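Local coordinates for endo-beta-mannanase (Opitutaceae bacterium TAV5, PDB 7BOB), which probably acts as an exo-beta-1,4-mannosidase of glycoside hydrolase family 5, working as a homotrimer on beta-1,4-mannosides in the termite hindgut, at residues E507-M519 and V554-W566. Residues are numbered along the deposited sequence; the frame is centred on the assembly and turned at random.
Sequences EGPYEFTCFLRGM and VLADVEASFLSQW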
ATOM      1  N   GLU A 507      29.280  -1.369  29.558  1.00 82.88           N
ATOM      2  CA  GLU A 507      30.030  -2.187  28.618  1.00 83.37           C
ATOM      3  C   GLU A 507      30.270  -1.509  27.273  1.00 81.80           C
ATOM      4  O   GLU A 507      31.143  -1.960  26.523  1.00 86.00           O
ATOM      5  CB  GLU A 507      29.316  -3.525  28.377  1.00 87.77           C
ATOM      6  CG  GLU A 507      29.091  -4.393  29.621  1.00 89.97           C
ATOM      7  CD  GLU A 507      27.673  -4.952  29.664  1.00 91.87           C
ATOM      8  OE1 GLU A 507      26.769  -4.209  30.110  1.00 93.68           O
ATOM      9  OE2 GLU A 507      27.452  -6.112  29.230  1.00 90.50           O
ATOM     10  N   GLY A 508      29.526  -0.458  26.940  1.00 75.19           N
ATOM     11  CA  GLY A 508      29.711   0.189  25.664  1.00 63.02           C
ATOM     12  C   GLY A 508      28.605   1.152  25.288  1.00 61.85           C
ATOM     13  O   GLY A 508      27.631   1.363  26.023  1.00 61.52           O
ATOM     14  N   PRO A 509      28.751   1.747  24.107  1.00 58.07           N
ATOM     15  CA  PRO A 509      27.816   2.769  23.634  1.00 60.24           C
ATOM     16  C   PRO A 509      26.618   2.186  22.883  1.00 62.66           C
ATOM     17  O   PRO A 509      26.672   1.105  22.297  1.00 58.06           O
ATOM     18  CB  PRO A 509      28.691   3.581  22.676  1.00 58.02           C
ATOM     19  CG  PRO A 509      29.565   2.507  22.047  1.00 54.69           C
ATOM     20  CD  PRO A 509      29.845   1.515  23.149  1.00 57.20           C
ATOM     21  N   TYR A 510      25.535   2.962  22.877  1.00 60.34           N
ATOM     22  CA  TYR A 510      24.288   2.562  22.241  1.00 58.38           C
ATOM     23  C   TYR A 510      23.622   3.773  21.616  1.00 58.04           C
ATOM     24  O   TYR A 510      23.703   4.886  22.146  1.00 62.92           O
ATOM     25  CB  TYR A 510      23.327   1.937  23.240  1.00 58.16           C
ATOM     26  CG  TYR A 510      23.747   0.572  23.668  1.00 58.03           C
ATOM     27  CD1 TYR A 510      23.380  -0.549  22.927  1.00 51.64           C
ATOM     28  CD2 TYR A 510      24.536   0.395  24.807  1.00 57.81           C
ATOM     29  CE1 TYR A 510      23.772  -1.832  23.325  1.00 53.95           C
ATOM     30  CE2 TYR A 510      24.932  -0.878  25.212  1.00 53.94           C
ATOM     31  CZ  TYR A 510      24.547  -1.984  24.467  1.00 52.33           C
ATOM     32  OH  TYR A 510      24.940  -3.240  24.849  1.00 51.49           O
ATOM     33  N   GLU A 511      22.957   3.553  20.490  1.00 57.39           N
ATOM     34  CA  GLU A 511      22.175   4.598  19.843  1.00 58.88           C
ATOM     35  C   GLU A 511      20.835   4.017  19.430  1.00 57.30           C
ATOM     36  O   GLU A 511      20.790   3.031  18.691  1.00 52.93           O
ATOM     37  CB  GLU A 511      22.907   5.173  18.632  1.00 56.19           C
ATOM     38  CG  GLU A 511      22.104   6.206  17.891  1.00 61.50           C
ATOM     39  CD  GLU A 511      22.796   6.649  16.630  1.00 65.53           C
ATOM     40  OE1 GLU A 511      23.929   7.167  16.735  1.00 76.70           O
ATOM     41  OE2 GLU A 511      22.222   6.459  15.536  1.00 70.01           O
ATOM     42  N   PHE A 512      19.753   4.630  19.908  1.00 56.62           N
ATOM     43  CA  PHE A 512      18.389   4.232  19.582  1.00 55.78           C
ATOM     44  C   PHE A 512      17.764   5.270  18.658  1.00 58.85           C
ATOM     45  O   PHE A 512      17.558   6.418  19.065  1.00 53.75           O
ATOM     46  CB  PHE A 512      17.552   4.083  20.851  1.00 53.27           C
ATOM     47  CG  PHE A 512      18.107   3.089  21.810  1.00 53.81           C
ATOM     48  CD1 PHE A 512      17.979   1.735  21.566  1.00 50.97           C
ATOM     49  CD2 PHE A 512      18.791   3.499  22.935  1.00 57.72           C
ATOM     50  CE1 PHE A 512      18.503   0.801  22.446  1.00 52.52           C
ATOM     51  CE2 PHE A 512      19.325   2.555  23.823  1.00 54.73           C
ATOM     52  CZ  PHE A 512      19.175   1.217  23.576  1.00 48.85           C
ATOM     53  N   THR A 513      17.430   4.851  17.433  1.00 58.35           N
ATOM     54  CA  THR A 513      16.790   5.723  16.457  1.00 56.42           C
ATOM     55  C   THR A 513      15.280   5.560  16.386  1.00 53.92           C
ATOM     56  O   THR A 513      14.632   6.384  15.748  1.00 53.24           O
ATOM     57  CB  THR A 513      17.368   5.475  15.060  1.00 55.64           C
ATOM     58  OG1 THR A 513      17.001   4.148  14.640  1.00 57.49           O
ATOM     59  CG2 THR A 513      18.888   5.624  15.070  1.00 53.62           C
ATOM     60  N   CYS A 514      14.696   4.539  17.003  1.00 54.41           N
ATOM     61  CA  CYS A 514      13.257   4.300  16.920  1.00 52.97           C
ATOM     62  C   CYS A 514      12.603   4.482  18.275  1.00 55.30           C
ATOM     63  O   CYS A 514      13.192   4.149  19.313  1.00 54.68           O
ATOM     64  CB  CYS A 514      12.936   2.896  16.406  1.00 52.77           C
ATOM     65  SG  CYS A 514      13.678   2.496  14.835  1.00 57.58           S
ATOM     66  N   PHE A 515      11.369   4.958  18.254  1.00 50.16           N
ATOM     67  CA  PHE A 515      10.622   5.260  19.457  1.00 53.05           C
ATOM     68  C   PHE A 515       9.190   4.838  19.212  1.00 52.41           C
ATOM     69  O   PHE A 515       8.711   4.866  18.074  1.00 56.97           O
ATOM     70  CB  PHE A 515      10.742   6.762  19.815  1.00 52.84           C
ATOM     71  CG  PHE A 515      12.171   7.194  20.029  1.00 53.76           C
ATOM     72  CD1 PHE A 515      12.929   7.667  18.971  1.00 53.95           C
ATOM     73  CD2 PHE A 515      12.778   7.052  21.267  1.00 51.46           C
ATOM     74  CE1 PHE A 515      14.263   8.014  19.148  1.00 54.52           C
ATOM     75  CE2 PHE A 515      14.103   7.406  21.449  1.00 54.79           C
ATOM     76  CZ  PHE A 515      14.843   7.894  20.382  1.00 56.45           C
ATOM     77  N   LEU A 516       8.522   4.409  20.271  1.00 52.01           N
ATOM     78  CA  LEU A 516       7.250   3.729  20.078  1.00 53.66           C
ATOM     79  C   LEU A 516       6.227   4.697  19.504  1.00 50.87           C
ATOM     80  O   LEU A 516       6.068   5.818  19.996  1.00 51.97           O
ATOM     81  CB  LEU A 516       6.748   3.125  21.391  1.00 51.94           C
ATOM     82  CG  LEU A 516       5.756   1.964  21.239  1.00 55.68           C
ATOM     83  CD1 LEU A 516       6.452   0.691  20.730  1.00 52.13           C
ATOM     84  CD2 LEU A 516       5.043   1.684  22.562  1.00 55.37           C
ATOM     85  N   ARG A 517       5.554   4.252  18.440  1.00 49.95           N
ATOM     86  CA  ARG A 517       4.623   5.054  17.664  1.00 51.36           C
ATOM     87  C   ARG A 517       5.296   6.290  17.080  1.00 53.50           C
ATOM     88  O   ARG A 517       4.619   7.249  16.737  1.00 48.47           O
ATOM     89  CB  ARG A 517       3.398   5.465  18.489  1.00 51.80           C
ATOM     90  CG  ARG A 517       2.650   4.310  19.133  1.00 50.28           C
ATOM     91  CD  ARG A 517       1.402   4.844  19.805  1.00 53.57           C
ATOM     92  NE  ARG A 517       0.690   3.831  20.583  1.00 52.93           N
ATOM     93  CZ  ARG A 517      -0.324   3.103  20.104  1.00 55.64           C
ATOM     94  NH1 ARG A 517      -0.722   3.267  18.841  1.00 46.27           N
ATOM     95  NH2 ARG A 517      -0.941   2.207  20.881  1.00 52.17           N
ATOM     96  N   GLY A 518       6.626   6.284  16.964  1.00 49.07           N
ATOM     97  CA  GLY A 518       7.306   7.416  16.376  1.00 49.46           C
ATOM     98  C   GLY A 518       7.384   8.639  17.257  1.00 53.84           C
ATOM     99  O   GLY A 518       7.792   9.703  16.774  1.00 54.43           O
ATOM    100  N   MET A 519       7.003   8.530  18.532  1.00 50.98           N
ATOM    101  CA  MET A 519       6.980   9.678  19.427  1.00 49.24           C
ATOM    102  C   MET A 519       7.909   9.441  20.613  1.00 54.09           C
ATOM    103  O   MET A 519       8.084   8.306  21.090  1.00 50.18           O
ATOM    104  CB  MET A 519       5.570   9.962  19.932  1.00 48.92           C
ATOM    105  CG  MET A 519       4.650  10.434  18.823  1.00 52.24           C
ATOM    106  SD  MET A 519       3.058  11.000  19.431  1.00 58.61           S
ATOM    107  CE  MET A 519       2.287   9.433  19.899  1.00 53.67           C
ATOM    108  N   VAL A 554      12.624   1.494  29.745  1.00 47.64           N
ATOM    109  CA  VAL A 554      13.479   2.120  28.737  1.00 47.58           C
ATOM    110  C   VAL A 554      12.609   2.971  27.821  1.00 51.91           C
ATOM    111  O   VAL A 554      11.672   2.457  27.193  1.00 50.26           O
ATOM    112  CB  VAL A 554      14.255   1.072  27.913  1.00 50.08           C
ATOM    113  CG1 VAL A 554      15.099   1.745  26.831  1.00 49.10           C
ATOM    114  CG2 VAL A 554      15.106   0.179  28.816  1.00 48.50           C
ATOM    115  N   LEU A 555      12.936   4.256  27.712  1.00 49.15           N
ATOM    116  CA  LEU A 555      12.147   5.190  26.912  1.00 53.14           C
ATOM    117  C   LEU A 555      12.607   5.199  25.458  1.00 56.07           C
ATOM    118  O   LEU A 555      12.866   6.245  24.877  1.00 53.79           O
ATOM    119  CB  LEU A 555      12.214   6.588  27.521  1.00 49.81           C
ATOM    120  CG  LEU A 555      11.845   6.623  29.012  1.00 54.29           C
ATOM    121  CD1 LEU A 555      11.960   8.027  29.608  1.00 53.16           C
ATOM    122  CD2 LEU A 555      10.440   6.065  29.211  1.00 51.55           C
ATOM    123  N   ALA A 556      12.743   4.016  24.868  1.00 48.57           N
ATOM    124  CA  ALA A 556      13.060   3.901  23.451  1.00 51.70           C
ATOM    125  C   ALA A 556      12.558   2.550  22.978  1.00 55.06           C
ATOM    126  O   ALA A 556      12.369   1.625  23.776  1.00 52.80           O
ATOM    127  CB  ALA A 556      14.556   4.050  23.169  1.00 50.06           C
ATOM    128  N   ASP A 557      12.317   2.448  21.669  1.00 53.89           N
ATOM    129  CA  ASP A 557      11.894   1.179  21.081  1.00 48.88           C
ATOM    130  C   ASP A 557      13.142   0.361  20.773  1.00 48.92           C
ATOM    131  O   ASP A 557      13.665   0.373  19.652  1.00 47.83           O
ATOM    132  CB  ASP A 557      11.041   1.417  19.841  1.00 50.69           C
ATOM    133  CG  ASP A 557      10.326   0.170  19.386  1.00 51.55           C
ATOM    134  OD1 ASP A 557      10.771  -0.950  19.760  1.00 51.69           O
ATOM    135  OD2 ASP A 557       9.338   0.306  18.639  1.00 50.25           O
ATOM    136  N   VAL A 558      13.594  -0.394  21.782  1.00 49.06           N
ATOM    137  CA  VAL A 558      14.870  -1.115  21.712  1.00 47.63           C
ATOM    138  C   VAL A 558      14.890  -2.065  20.518  1.00 47.63           C
ATOM    139  O   VAL A 558      15.762  -1.989  19.640  1.00 46.72           O
ATOM    140  CB  VAL A 558      15.122  -1.863  23.035  1.00 52.97           C
ATOM    141  CG1 VAL A 558      16.410  -2.690  22.983  1.00 47.76           C
ATOM    142  CG2 VAL A 558      15.154  -0.874  24.194  1.00 49.74           C
ATOM    143  N   GLU A 559      13.918  -2.974  20.465  1.00 45.97           N
ATOM    144  CA  GLU A 559      13.950  -3.997  19.435  1.00 45.98           C
ATOM    145  C   GLU A 559      13.846  -3.393  18.044  1.00 49.17           C
ATOM    146  O   GLU A 559      14.539  -3.838  17.120  1.00 48.86           O
ATOM    147  CB  GLU A 559      12.844  -5.017  19.682  1.00 49.61           C
ATOM    148  CG  GLU A 559      13.150  -5.922  20.877  1.00 50.27           C
ATOM    149  CD  GLU A 559      12.808  -5.251  22.199  1.00 46.63           C
ATOM    150  OE1 GLU A 559      12.186  -4.167  22.188  1.00 48.20           O
ATOM    151  OE2 GLU A 559      13.141  -5.825  23.242  1.00 48.95           O
ATOM    152  N   ALA A 560      13.004  -2.366  17.877  1.00 46.84           N
ATOM    153  CA  ALA A 560      12.903  -1.716  16.578  1.00 49.55           C
ATOM    154  C   ALA A 560      14.225  -1.058  16.206  1.00 49.75           C
ATOM    155  O   ALA A 560      14.714  -1.223  15.080  1.00 52.01           O
ATOM    156  CB  ALA A 560      11.761  -0.690  16.575  1.00 45.39           C
ATOM    157  N   SER A 561      14.817  -0.302  17.144  1.00 48.50           N
ATOM    158  CA  SER A 561      16.119   0.315  16.891  1.00 50.51           C
ATOM    159  C   SER A 561      17.148  -0.718  16.452  1.00 48.71           C
ATOM    160  O   SER A 561      17.840  -0.530  15.448  1.00 50.48           O
ATOM    161  CB  SER A 561      16.623   1.074  18.128  1.00 53.02           C
ATOM    162  OG  SER A 561      15.630   1.887  18.731  1.00 53.40           O
ATOM    163  N   PHE A 562      17.263  -1.806  17.201  1.00 45.10           N
ATOM    164  CA  PHE A 562      18.174  -2.867  16.792  1.00 48.54           C
ATOM    165  C   PHE A 562      17.824  -3.399  15.400  1.00 52.06           C
ATOM    166  O   PHE A 562      18.710  -3.582  14.551  1.00 50.47           O
ATOM    167  CB  PHE A 562      18.140  -3.990  17.816  1.00 48.46           C
ATOM    168  CG  PHE A 562      18.747  -3.627  19.150  1.00 50.69           C
ATOM    169  CD1 PHE A 562      19.447  -2.432  19.319  1.00 46.15           C
ATOM    170  CD2 PHE A 562      18.651  -4.501  20.223  1.00 47.06           C
ATOM    171  CE1 PHE A 562      19.995  -2.125  20.520  1.00 48.76           C
ATOM    172  CE2 PHE A 562      19.200  -4.195  21.432  1.00 50.17           C
ATOM    173  CZ  PHE A 562      19.881  -2.993  21.588  1.00 49.32           C
ATOM    174  N   LEU A 563      16.530  -3.635  15.141  1.00 50.25           N
ATOM    175  CA  LEU A 563      16.127  -4.150  13.835  1.00 49.21           C
ATOM    176  C   LEU A 563      16.414  -3.150  12.720  1.00 52.67           C
ATOM    177  O   LEU A 563      16.777  -3.567  11.615  1.00 48.38           O
ATOM    178  CB  LEU A 563      14.646  -4.547  13.845  1.00 50.62           C
ATOM    179  CG  LEU A 563      14.308  -5.861  14.574  1.00 51.05           C
ATOM    180  CD1 LEU A 563      12.831  -5.958  14.865  1.00 47.61           C
ATOM    181  CD2 LEU A 563      14.783  -7.082  13.817  1.00 44.91           C
ATOM    182  N   SER A 564      16.305  -1.833  12.988  1.00 46.20           N
ATOM    183  CA  SER A 564      16.641  -0.840  11.963  1.00 52.96           C
ATOM    184  C   SER A 564      18.117  -0.845  11.600  1.00 53.28           C
ATOM    185  O   SER A 564      18.478  -0.325  10.539  1.00 57.86           O
ATOM    186  CB  SER A 564      16.222   0.575  12.405  1.00 50.96           C
ATOM    187  OG  SER A 564      17.063   1.066  13.447  1.00 51.24           O
ATOM    188  N   GLN A 565      18.985  -1.402  12.445  1.00 55.72           N
ATOM    189  CA  GLN A 565      20.413  -1.496  12.157  1.00 56.53           C
ATOM    190  C   GLN A 565      20.825  -2.902  11.745  1.00 59.67           C
ATOM    191  O   GLN A 565      21.997  -3.283  11.892  1.00 59.52           O
ATOM    192  CB  GLN A 565      21.236  -0.988  13.349  1.00 58.05           C
ATOM    193  CG  GLN A 565      20.779   0.415  13.861  1.00 59.17           C
ATOM    194  CD  GLN A 565      20.830   1.510  12.776  1.00 60.36           C
ATOM    195  OE1 GLN A 565      19.813   2.136  12.440  1.00 64.20           O
ATOM    196  NE2 GLN A 565      22.015   1.722  12.217  1.00 66.25           N
ATOM    197  N   TRP A 566      19.881  -3.644  11.169  1.00 53.88           N
ATOM    198  CA  TRP A 566      20.136  -5.004  10.711  1.00 55.95           C
ATOM    199  C   TRP A 566      21.340  -5.158   9.786  1.00 58.43           C
ATOM    200  O   TRP A 566      22.057  -6.168   9.927  1.00 56.00           O
ATOM    201  CB  TRP A 566      18.884  -5.563  10.027  1.00 55.78           C
ATOM    202  CG  TRP A 566      18.823  -7.057  10.111  1.00 54.14           C
ATOM    203  CD1 TRP A 566      18.903  -7.944   9.076  1.00 53.11           C
ATOM    204  CD2 TRP A 566      18.719  -7.839  11.304  1.00 52.73           C
ATOM    205  NE1 TRP A 566      18.822  -9.230   9.551  1.00 55.56           N
ATOM    206  CE2 TRP A 566      18.715  -9.190  10.919  1.00 53.47           C
ATOM    207  CE3 TRP A 566      18.607  -7.524  12.663  1.00 53.52           C
ATOM    208  CZ2 TRP A 566      18.616 -10.225  11.843  1.00 56.63           C
ATOM    209  CZ3 TRP A 566      18.505  -8.545  13.571  1.00 51.14           C
ATOM    210  CH2 TRP A 566      18.508  -9.884  13.162  1.00 52.67           C
TER
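Cys514 is held to the start of helix 558-564 through both of its backbone polar groups. Cys514 O accepts from Asp557 N at 3.0 Å, with the donor 35° above the carbonyl plane. Cys514 N donates to Ser561 OG at 3.3 Å. Ser561 OG donates in turn to Asp557 O at 2.6 Å, so it receives from the loop and gives to the N-cap residue of its own helix. Ser561 OG stands beside its backbone N, anti to the carbonyl carbon (chi1 -46°), which lets it reach back to Asp557 O. Asp557 O also takes the helical bond from Ser561 N. With an alanine at Ser561, Cys514 N would probably lose its partner and Asp557 O one of its two donors.

Asp557 is the N-cap of the helix. Asp557 OD1 accepts from Ala560 N at 3.2 Å, well above the carboxylate plane, while OD2 forms a salt bridge with Arg412. Leu516 CD1 lies against this carboxylate.

The contact lies in the C-terminal part of the chain, outside the (beta/alpha)8 (TIM) barrel characteristic of glycoside hydrolase family 5. Strand 508-512, which pairs with strand 501-505, runs nearly perpendicular to the helix axis (97°). The helix follows strand 549-554 of a mixed sheet.

Much of the packing around the polar centre is apolar. Ala556 CB touches both Phe512 CB and Phe515 CE2, each at 3.8 Å. Cys514 CB rests on Ala560 CB. The Phe512 ring meets Ser561 CB at its edge, and Phe512 CE1 lies 3.8 Å from Phe562 CE1. These two phenylalanine rings are nearly parallel but slid apart, with little overlap. Trp579 of helix 569-583 packs edge-to-face with Phe512, and Trp576 stacks with Phe562.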